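Local coordinates for O-methyltransferase, putative (Bacillus cereus, PDB 3DUW), which probably transfers a methyl group from S-adenosylmethionine to a hydroxyl of an acceptor substrate, and is seen here with the product S-adenosyl-L-homocysteine bound, at residues E27-N32 and N102-A106; L37-S43 and L68-S72. All coordinates share one frame; numbering follows the deposited sequence.

In the fold
The two contacts follow one path from nearer the surface of the Rossmann-like methyltransferase domain to its cofactor. Contact 1 joins helices 23-34 and 93-105 in a partly buried interface, with its centre about 17 Å from the centre of the chain; contact 2 is buried, about 10 Å from it, and sets the loop after helix 23-34 against the glycine turn that leads into helix 71-77. Nearer the surface, valines pack on an asparagine-arginine pair, whereas deeper in, a loop and a helix-leading turn meet through apolar contacts, a water and the ligand itself. The contacts adjoin through Asn102 and Asn32.

Contact 1: residues E27-N32 and N102-A106; sequences EVLQVN and NIERA
Asn102 lies against Val28, the nearest backbone pair of the two segments, with 5.7 Å from Asn102 CA to Val28 CA. Its CG sits beside the backbone N, opposite the carbonyl carbon (chi1 -74°), which turns the amide toward helix 23-34 and across the valine; Val28 CG1 is 3.6 Å from Asn102 ND2, while the other methyl, CG2, packs on Asn102 CB. Asn102 ND2 also makes a weak, bent hydrogen bond to Asn32 OD1 (2.9 Å, 125° at the hydrogen), with the two amides steeply inclined to each other, and a further bond to the carbonyl of Gly69. The oxygen points the other way, toward Val31, whose CB is 3.9 Å from Asn102 OD1.

One helical turn on, Arg105 bends at its third torsion (chi3 -48°) and folds its guanidinium back along its own helix. Arg105 NH1 and NH2 both donate to Asn102 OD1, at 2.9 and 3.0 Å, and the oxygen lies almost in the guanidinium plane. Val31 CG2 covers one face of that plane, 4.0 Å from Arg105 NH2, and Val28 CG2 meets its edge. Glu27 OE1 approaches the arginine chain at CD, but its link to the charged end runs through a water that donates to the carboxylate and accepts from NH1.

The amide of Asn102 is thus fixed in rotation by donors to its oxygen and acceptors for its nitrogen, and Glu27, linked to Arg105 through the water rather than by a direct salt bridge, probably moderates its charge.

Contact 2: residues L37-S43 and L68-S72; sequences LPAHDVS and LGGYS. With SAH (S-adenosyl-L-homocysteine), chain C.
The loop 37-43 runs over the turn 68-72 without regular strand pairing, and the backbones come nearest at 6.2 Å from Asp41 CA to Tyr71 CA and 6.1 Å from Val42 CA to Ser72 CA. Leu68 is wedged between the loop and SAH. Its CG lies opposite the backbone N (chi1 -159°), carrying CD2 to within 3.6 Å of Asp41 N and CD1 toward Pro38 CD, while CB rests on the aliphatic chain of SAH. Leu37 CD1 reaches over Gly69, 4.1 Å from its CA.

Farther along, the Asp41 carboxylate stands nearly perpendicular to the Tyr71 ring, and OD2 approaches Tyr71 CB at 3.6 Å. One water joins the two segments and the ligand: it donates to Asp41 OD2 (2.7 Å) and SAH OXT and accepts from the backbone N atoms of Gly69 and Tyr71. Val42 O approaches Tyr71 CE2 at 3.1 Å, Val42 CG2 packs against Tyr71 CD2, and Val42 N donates to SAH O, an atom whose position is less certain. SAH N donates to Ser72 OG (3.0 Å), which is also hydrogen-bonded to Glu64.

Gly70 occupies the N-cap position before helix 71-77, its positive phi (84°) calling for glycine. This glycine-rich turn after the first strand, 61-65, is characteristic of the cofactor site of Rossmann-like methyltransferases, and here the loop 37-43 closes over the amino acid end of SAH.

Contact 1: residues E27-N32 and N102-A106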
ATOM      1  N   GLU A  27     -14.538 -20.587   4.805  1.00 12.88           N
ATOM      2  CA  GLU A  27     -14.426 -22.004   4.472  1.00 12.49           C
ATOM      3  C   GLU A  27     -13.018 -22.310   3.990  1.00 11.46           C
ATOM      4  O   GLU A  27     -12.431 -23.323   4.363  1.00 10.69           O
ATOM      5  CB  GLU A  27     -15.401 -22.391   3.361  1.00 14.77           C
ATOM      6  CG  GLU A  27     -16.859 -22.435   3.742  1.00 18.28           C
ATOM      7  CD  GLU A  27     -17.722 -22.891   2.583  1.00 19.18           C
ATOM      8  OE1 GLU A  27     -17.643 -22.269   1.500  1.00 23.05           O
ATOM      9  OE2 GLU A  27     -18.475 -23.870   2.751  1.00 21.16           O
ATOM     10  N   VAL A  28     -12.487 -21.431   3.143  1.00 10.26           N
ATOM     11  CA  VAL A  28     -11.144 -21.615   2.604  1.00  9.88           C
ATOM     12  C   VAL A  28     -10.124 -21.798   3.726  1.00  9.37           C
ATOM     13  O   VAL A  28      -9.337 -22.742   3.711  1.00  8.97           O
ATOM     14  CB  VAL A  28     -10.728 -20.410   1.720  1.00  9.20           C
ATOM     15  CG1 VAL A  28      -9.257 -20.508   1.344  1.00 11.07           C
ATOM     16  CG2 VAL A  28     -11.585 -20.374   0.462  1.00 10.91           C
ATOM     17  N   LEU A  29     -10.142 -20.898   4.706  1.00  9.67           N
ATOM     18  CA  LEU A  29      -9.200 -20.990   5.813  1.00  8.90           C
ATOM     19  C   LEU A  29      -9.448 -22.232   6.679  1.00  8.51           C
ATOM     20  O   LEU A  29      -8.504 -22.836   7.188  1.00 10.17           O
ATOM     21  CB  LEU A  29      -9.260 -19.713   6.661  1.00 10.20           C
ATOM     22  CG  LEU A  29      -8.783 -18.443   5.941  1.00 10.16           C
ATOM     23  CD1 LEU A  29      -9.068 -17.223   6.808  1.00 11.00           C
ATOM     24  CD2 LEU A  29      -7.296 -18.557   5.622  1.00 11.16           C
ATOM     25  N   GLN A  30     -10.712 -22.614   6.840  1.00  9.17           N
ATOM     26  CA  GLN A  30     -11.049 -23.798   7.626  1.00 10.15           C
ATOM     27  C   GLN A  30     -10.522 -25.057   6.941  1.00  8.98           C
ATOM     28  O   GLN A  30      -9.997 -25.957   7.597  1.00 10.55           O
ATOM     29  CB  GLN A  30     -12.561 -23.918   7.807  1.00 10.72           C
ATOM     30  CG  GLN A  30     -13.158 -22.893   8.755  1.00 12.81           C
ATOM     31  CD  GLN A  30     -14.675 -22.889   8.723  1.00 14.60           C
ATOM     32  OE1 GLN A  30     -15.323 -22.160   9.478  1.00 19.05           O
ATOM     33  NE2 GLN A  30     -15.249 -23.699   7.845  1.00 13.29           N
ATOM     34  N   VAL A  31     -10.672 -25.124   5.620  1.00  9.02           N
ATOM     35  CA  VAL A  31     -10.187 -26.276   4.870  1.00  9.32           C
ATOM     36  C   VAL A  31      -8.659 -26.319   4.927  1.00  9.82           C
ATOM     37  O   VAL A  31      -8.073 -27.379   5.124  1.00  9.20           O
ATOM     38  CB  VAL A  31     -10.668 -26.226   3.401  1.00  9.06           C
ATOM     39  CG1 VAL A  31      -9.988 -27.316   2.582  1.00  9.52           C
ATOM     40  CG2 VAL A  31     -12.183 -26.397   3.355  1.00 10.29           C
ATOM     41  N   ASN A  32      -8.013 -25.165   4.768  1.00  9.57           N
ATOM     42  CA  ASN A  32      -6.553 -25.123   4.830  1.00  9.48           C
ATOM     43  C   ASN A  32      -6.073 -25.692   6.170  1.00  9.28           C
ATOM     44  O   ASN A  32      -5.151 -26.508   6.219  1.00 10.95           O
ATOM     45  CB  ASN A  32      -6.039 -23.683   4.671  1.00  8.85           C
ATOM     46  CG  ASN A  32      -6.161 -23.164   3.247  1.00  8.98           C
ATOM     47  OD1 ASN A  32      -6.582 -23.883   2.340  1.00  9.38           O
ATOM     48  ND2 ASN A  32      -5.777 -21.901   3.042  1.00  9.26           N
ATOM     49  N   ASN A 102     -10.295 -24.745  -3.373  1.00  9.43           N
ATOM     50  CA  ASN A 102     -10.784 -23.522  -2.750  1.00 10.37           C
ATOM     51  C   ASN A 102     -11.154 -22.501  -3.809  1.00 10.45           C
ATOM     52  O   ASN A 102     -12.168 -21.815  -3.693  1.00 11.39           O
ATOM     53  CB  ASN A 102      -9.730 -22.935  -1.809  1.00 10.35           C
ATOM     54  CG  ASN A 102      -9.596 -23.729  -0.526  1.00  9.01           C
ATOM     55  OD1 ASN A 102     -10.569 -24.302  -0.040  1.00  9.00           O
ATOM     56  ND2 ASN A 102      -8.394 -23.753   0.039  1.00  8.63           N
ATOM     57  N   ILE A 103     -10.325 -22.401  -4.842  1.00 10.99           N
ATOM     58  CA  ILE A 103     -10.577 -21.465  -5.926  1.00 11.21           C
ATOM     59  C   ILE A 103     -11.872 -21.841  -6.645  1.00 10.87           C
ATOM     60  O   ILE A 103     -12.648 -20.971  -7.046  1.00 12.72           O
ATOM     61  CB  ILE A 103      -9.387 -21.453  -6.911  1.00 10.24           C
ATOM     62  CG1 ILE A 103      -8.176 -20.814  -6.223  1.00 12.20           C
ATOM     63  CG2 ILE A 103      -9.749 -20.691  -8.177  1.00 12.32           C
ATOM     64  CD1 ILE A 103      -6.888 -20.915  -7.007  1.00 13.34           C
ATOM     65  N   GLU A 104     -12.113 -23.141  -6.788  1.00 11.49           N
ATOM     66  CA  GLU A 104     -13.325 -23.622  -7.442  1.00 13.65           C
ATOM     67  C   GLU A 104     -14.551 -23.308  -6.590  1.00 13.43           C
ATOM     68  O   GLU A 104     -15.588 -22.893  -7.112  1.00 15.14           O
ATOM     69  CB  GLU A 104     -13.236 -25.132  -7.680  1.00 14.97           C
ATOM     70  CG  GLU A 104     -14.504 -25.751  -8.253  1.00 18.99           C
ATOM     71  CD  GLU A 104     -14.880 -25.171  -9.600  1.00 20.03           C
ATOM     72  OE1 GLU A 104     -14.073 -25.291 -10.545  1.00 25.75           O
ATOM     73  OE2 GLU A 104     -15.984 -24.597  -9.714  1.00 24.25           O
ATOM     74  N   ARG A 105     -14.431 -23.497  -5.278  1.00 13.53           N
ATOM     75  CA  ARG A 105     -15.546 -23.229  -4.380  1.00 14.28           C
ATOM     76  C   ARG A 105     -15.882 -21.740  -4.392  1.00 13.71           C
ATOM     77  O   ARG A 105     -17.016 -21.348  -4.118  1.00 16.52           O
ATOM     78  CB  ARG A 105     -15.214 -23.687  -2.954  1.00 14.34           C
ATOM     79  CG  ARG A 105     -16.443 -24.148  -2.164  1.00 13.98           C
ATOM     80  CD  ARG A 105     -16.100 -24.709  -0.786  1.00 12.61           C
ATOM     81  NE  ARG A 105     -15.005 -25.673  -0.826  1.00  9.68           N
ATOM     82  CZ  ARG A 105     -13.741 -25.367  -0.547  1.00 10.03           C
ATOM     83  NH1 ARG A 105     -13.420 -24.129  -0.200  1.00 10.61           N
ATOM     84  NH2 ARG A 105     -12.796 -26.287  -0.634  1.00  9.25           N
ATOM     85  N   ALA A 106     -14.889 -20.916  -4.716  1.00 14.36           N
ATOM     86  CA  ALA A 106     -15.072 -19.471  -4.781  1.00 13.42           C
ATOM     87  C   ALA A 106     -15.531 -19.059  -6.184  1.00 13.86           C
ATOM     88  O   ALA A 106     -15.677 -17.874  -6.477  1.00 14.37           O
ATOM     89  CB  ALA A 106     -13.768 -18.761  -4.422  1.00 14.13           C
TER
HETATM   90  O   HOH W   1     -15.135 -21.852   0.163  1.00 17.94           O

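Contact 2: residues L37-S43 and L68-S72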
ATOM      1  N   LEU A  37      -2.356 -27.255   6.638  1.00 13.06           N
ATOM      2  CA  LEU A  37      -1.474 -26.349   5.915  1.00 12.78           C
ATOM      3  C   LEU A  37      -1.012 -25.310   6.932  1.00 12.70           C
ATOM      4  O   LEU A  37      -1.741 -24.984   7.867  1.00 13.72           O
ATOM      5  CB  LEU A  37      -2.216 -25.634   4.778  1.00 12.19           C
ATOM      6  CG  LEU A  37      -2.978 -26.447   3.728  1.00 16.64           C
ATOM      7  CD1 LEU A  37      -3.293 -25.542   2.535  1.00 15.43           C
ATOM      8  CD2 LEU A  37      -2.152 -27.638   3.277  1.00 15.28           C
ATOM      9  N   PRO A  38       0.211 -24.783   6.771  1.00 13.96           N
ATOM     10  CA  PRO A  38       0.697 -23.776   7.720  1.00 14.04           C
ATOM     11  C   PRO A  38      -0.165 -22.519   7.602  1.00 13.89           C
ATOM     12  O   PRO A  38      -0.694 -22.231   6.529  1.00 12.70           O
ATOM     13  CB  PRO A  38       2.130 -23.526   7.255  1.00 15.32           C
ATOM     14  CG  PRO A  38       2.517 -24.814   6.586  1.00 17.02           C
ATOM     15  CD  PRO A  38       1.265 -25.166   5.819  1.00 14.42           C
ATOM     16  N   ALA A  39      -0.309 -21.781   8.699  1.00 13.39           N
ATOM     17  CA  ALA A  39      -1.099 -20.555   8.692  1.00 13.37           C
ATOM     18  C   ALA A  39      -0.248 -19.426   8.118  1.00 12.02           C
ATOM     19  O   ALA A  39       0.043 -18.439   8.803  1.00 13.36           O
ATOM     20  CB  ALA A  39      -1.543 -20.211  10.110  1.00 15.02           C
ATOM     21  N   HIS A  40       0.154 -19.576   6.859  1.00  9.49           N
ATOM     22  CA  HIS A  40       0.984 -18.576   6.202  1.00  9.49           C
ATOM     23  C   HIS A  40       0.228 -17.742   5.176  1.00  9.21           C
ATOM     24  O   HIS A  40       0.849 -17.010   4.398  1.00  9.75           O
ATOM     25  CB  HIS A  40       2.193 -19.232   5.524  1.00 10.78           C
ATOM     26  CG  HIS A  40       3.123 -19.925   6.473  1.00 13.23           C
ATOM     27  ND1 HIS A  40       3.196 -19.612   7.813  1.00 15.59           N
ATOM     28  CD2 HIS A  40       4.037 -20.901   6.263  1.00 13.65           C
ATOM     29  CE1 HIS A  40       4.113 -20.367   8.390  1.00 15.95           C
ATOM     30  NE2 HIS A  40       4.640 -21.157   7.472  1.00 16.72           N
ATOM     31  N   ASP A  41      -1.101 -17.842   5.169  1.00  8.45           N
ATOM     32  CA  ASP A  41      -1.901 -17.056   4.230  1.00  8.49           C
ATOM     33  C   ASP A  41      -1.764 -15.579   4.590  1.00  7.59           C
ATOM     34  O   ASP A  41      -1.499 -15.238   5.743  1.00  7.82           O
ATOM     35  CB  ASP A  41      -3.400 -17.393   4.323  1.00  8.26           C
ATOM     36  CG  ASP A  41      -3.675 -18.852   4.632  1.00  9.04           C
ATOM     37  OD1 ASP A  41      -3.363 -19.290   5.758  1.00 10.36           O
ATOM     38  OD2 ASP A  41      -4.221 -19.556   3.754  1.00  9.06           O
ATOM     39  N   VAL A  42      -1.937 -14.696   3.616  1.00  7.59           N
ATOM     40  CA  VAL A  42      -1.901 -13.276   3.946  1.00  6.46           C
ATOM     41  C   VAL A  42      -3.091 -13.057   4.881  1.00  7.17           C
ATOM     42  O   VAL A  42      -4.052 -13.834   4.876  1.00  7.71           O
ATOM     43  CB  VAL A  42      -2.089 -12.365   2.704  1.00  7.20           C
ATOM     44  CG1 VAL A  42      -0.874 -12.459   1.803  1.00  7.45           C
ATOM     45  CG2 VAL A  42      -3.367 -12.733   1.954  1.00  8.06           C
ATOM     46  N   SER A  43      -3.019 -12.017   5.701  1.00  7.43           N
ATOM     47  CA  SER A  43      -4.112 -11.701   6.611  1.00  7.35           C
ATOM     48  C   SER A  43      -5.255 -11.133   5.775  1.00  7.50           C
ATOM     49  O   SER A  43      -5.066 -10.770   4.610  1.00  7.06           O
ATOM     50  CB  SER A  43      -3.669 -10.647   7.623  1.00  8.39           C
ATOM     51  OG  SER A  43      -3.486  -9.400   6.974  1.00  7.61           O
ATOM     52  N   LEU A  68      -0.130 -21.818  -1.653  1.00  7.29           N
ATOM     53  CA  LEU A  68      -0.632 -22.396  -0.395  1.00  6.94           C
ATOM     54  C   LEU A  68      -2.038 -22.966  -0.628  1.00  7.53           C
ATOM     55  O   LEU A  68      -2.212 -23.968  -1.319  1.00  8.59           O
ATOM     56  CB  LEU A  68      -0.716 -21.359   0.714  1.00  6.98           C
ATOM     57  CG  LEU A  68      -0.748 -21.874   2.145  1.00  7.69           C
ATOM     58  CD1 LEU A  68       0.374 -22.880   2.370  1.00  8.64           C
ATOM     59  CD2 LEU A  68      -0.610 -20.719   3.118  1.00  8.54           C
ATOM     60  N   GLY A  69      -3.047 -22.318  -0.073  1.00  7.70           N
ATOM     61  CA  GLY A  69      -4.397 -22.800  -0.243  1.00  7.71           C
ATOM     62  C   GLY A  69      -5.235 -21.908  -1.153  1.00  7.26           C
ATOM     63  O   GLY A  69      -6.434 -22.107  -1.305  1.00  8.15           O
ATOM     64  N   GLY A  70      -4.600 -20.910  -1.761  1.00  7.62           N
ATOM     65  CA  GLY A  70      -5.294 -20.011  -2.670  1.00  7.32           C
ATOM     66  C   GLY A  70      -6.023 -18.846  -2.011  1.00  6.22           C
ATOM     67  O   GLY A  70      -6.834 -18.173  -2.656  1.00  7.08           O
ATOM     68  N   TYR A  71      -5.746 -18.597  -0.733  1.00  7.23           N
ATOM     69  CA  TYR A  71      -6.390 -17.486  -0.039  1.00  7.04           C
ATOM     70  C   TYR A  71      -6.028 -16.148  -0.703  1.00  6.63           C
ATOM     71  O   TYR A  71      -6.914 -15.392  -1.094  1.00  7.13           O
ATOM     72  CB  TYR A  71      -5.991 -17.486   1.439  1.00  7.39           C
ATOM     73  CG  TYR A  71      -6.733 -16.464   2.271  1.00  7.23           C
ATOM     74  CD1 TYR A  71      -8.055 -16.673   2.665  1.00  7.38           C
ATOM     75  CD2 TYR A  71      -6.113 -15.277   2.652  1.00  7.44           C
ATOM     76  CE1 TYR A  71      -8.739 -15.723   3.421  1.00  7.98           C
ATOM     77  CE2 TYR A  71      -6.784 -14.323   3.404  1.00  7.73           C
ATOM     78  CZ  TYR A  71      -8.094 -14.549   3.784  1.00  7.83           C
ATOM     79  OH  TYR A  71      -8.753 -13.585   4.514  1.00  9.14           O
ATOM     80  N   SER A  72      -4.739 -15.855  -0.843  1.00  6.62           N
ATOM     81  CA  SER A  72      -4.340 -14.606  -1.491  1.00  6.76           C
ATOM     82  C   SER A  72      -4.806 -14.605  -2.942  1.00  6.79           C
ATOM     83  O   SER A  72      -5.189 -13.568  -3.480  1.00  7.35           O
ATOM     84  CB  SER A  72      -2.821 -14.443  -1.472  1.00  6.67           C
ATOM     85  OG  SER A  72      -2.190 -15.561  -2.073  1.00  7.62           O
TER
HETATM   86  N   SAH C 224       0.462 -16.244  -0.750  1.00 11.93           N
HETATM   87  CA  SAH C 224      -0.347 -17.377  -0.168  1.00 10.12           C
HETATM   88  CB  SAH C 224       0.492 -18.207   0.745  1.00  9.75           C
HETATM   89  CG  SAH C 224       1.707 -18.890   0.163  1.00  8.77           C
HETATM   90  SD  SAH C 224       2.722 -19.579   1.541  1.00  8.66           S
HETATM   91  C   SAH C 224      -1.509 -16.750   0.673  1.00  9.76           C
HETATM   92  O   SAH C 224      -1.552 -15.523   0.799  1.00  9.82           O
HETATM   93  OXT SAH C 224      -2.357 -17.567   1.181  1.00 12.97           O
HETATM   94  C5' SAH C 224       4.173 -19.976   0.654  1.00  9.29           C
HETATM   95  C4' SAH C 224       3.908 -21.135  -0.424  1.00  8.72           C
HETATM   96  O4' SAH C 224       5.199 -21.264  -1.016  1.00  9.36           O
HETATM   97  C3' SAH C 224       3.619 -22.524   0.126  1.00  8.29           C
HETATM   98  O3' SAH C 224       2.364 -23.032  -0.335  1.00  8.39           O
HETATM   99  C2' SAH C 224       4.871 -23.356  -0.361  1.00  9.79           C
HETATM  100  O2' SAH C 224       4.576 -24.727  -0.580  1.00  8.87           O
HETATM  101  C1' SAH C 224       5.284 -22.597  -1.606  1.00  8.67           C
HETATM  102  N9  SAH C 224       6.531 -22.796  -2.061  1.00  9.34           N
HETATM  103  C8  SAH C 224       7.747 -22.985  -1.426  1.00 10.28           C
HETATM  104  N7  SAH C 224       8.761 -23.148  -2.214  1.00  9.37           N
HETATM  105  C5  SAH C 224       8.209 -23.063  -3.517  1.00 10.11           C
HETATM  106  C6  SAH C 224       8.827 -23.162  -4.816  1.00  9.79           C
HETATM  107  N6  SAH C 224      10.137 -23.368  -5.007  1.00 12.54           N
HETATM  108  N1  SAH C 224       7.969 -23.028  -5.877  1.00 11.81           N
HETATM  109  C2  SAH C 224       6.627 -22.817  -5.733  1.00 10.36           C
HETATM  110  N3  SAH C 224       6.000 -22.719  -4.508  1.00 11.06           N
HETATM  111  C4  SAH C 224       6.850 -22.851  -3.447  1.00  8.92           C
HETATM  112  O   HOH W   2      -3.742 -19.924   1.108  1.00  7.53           O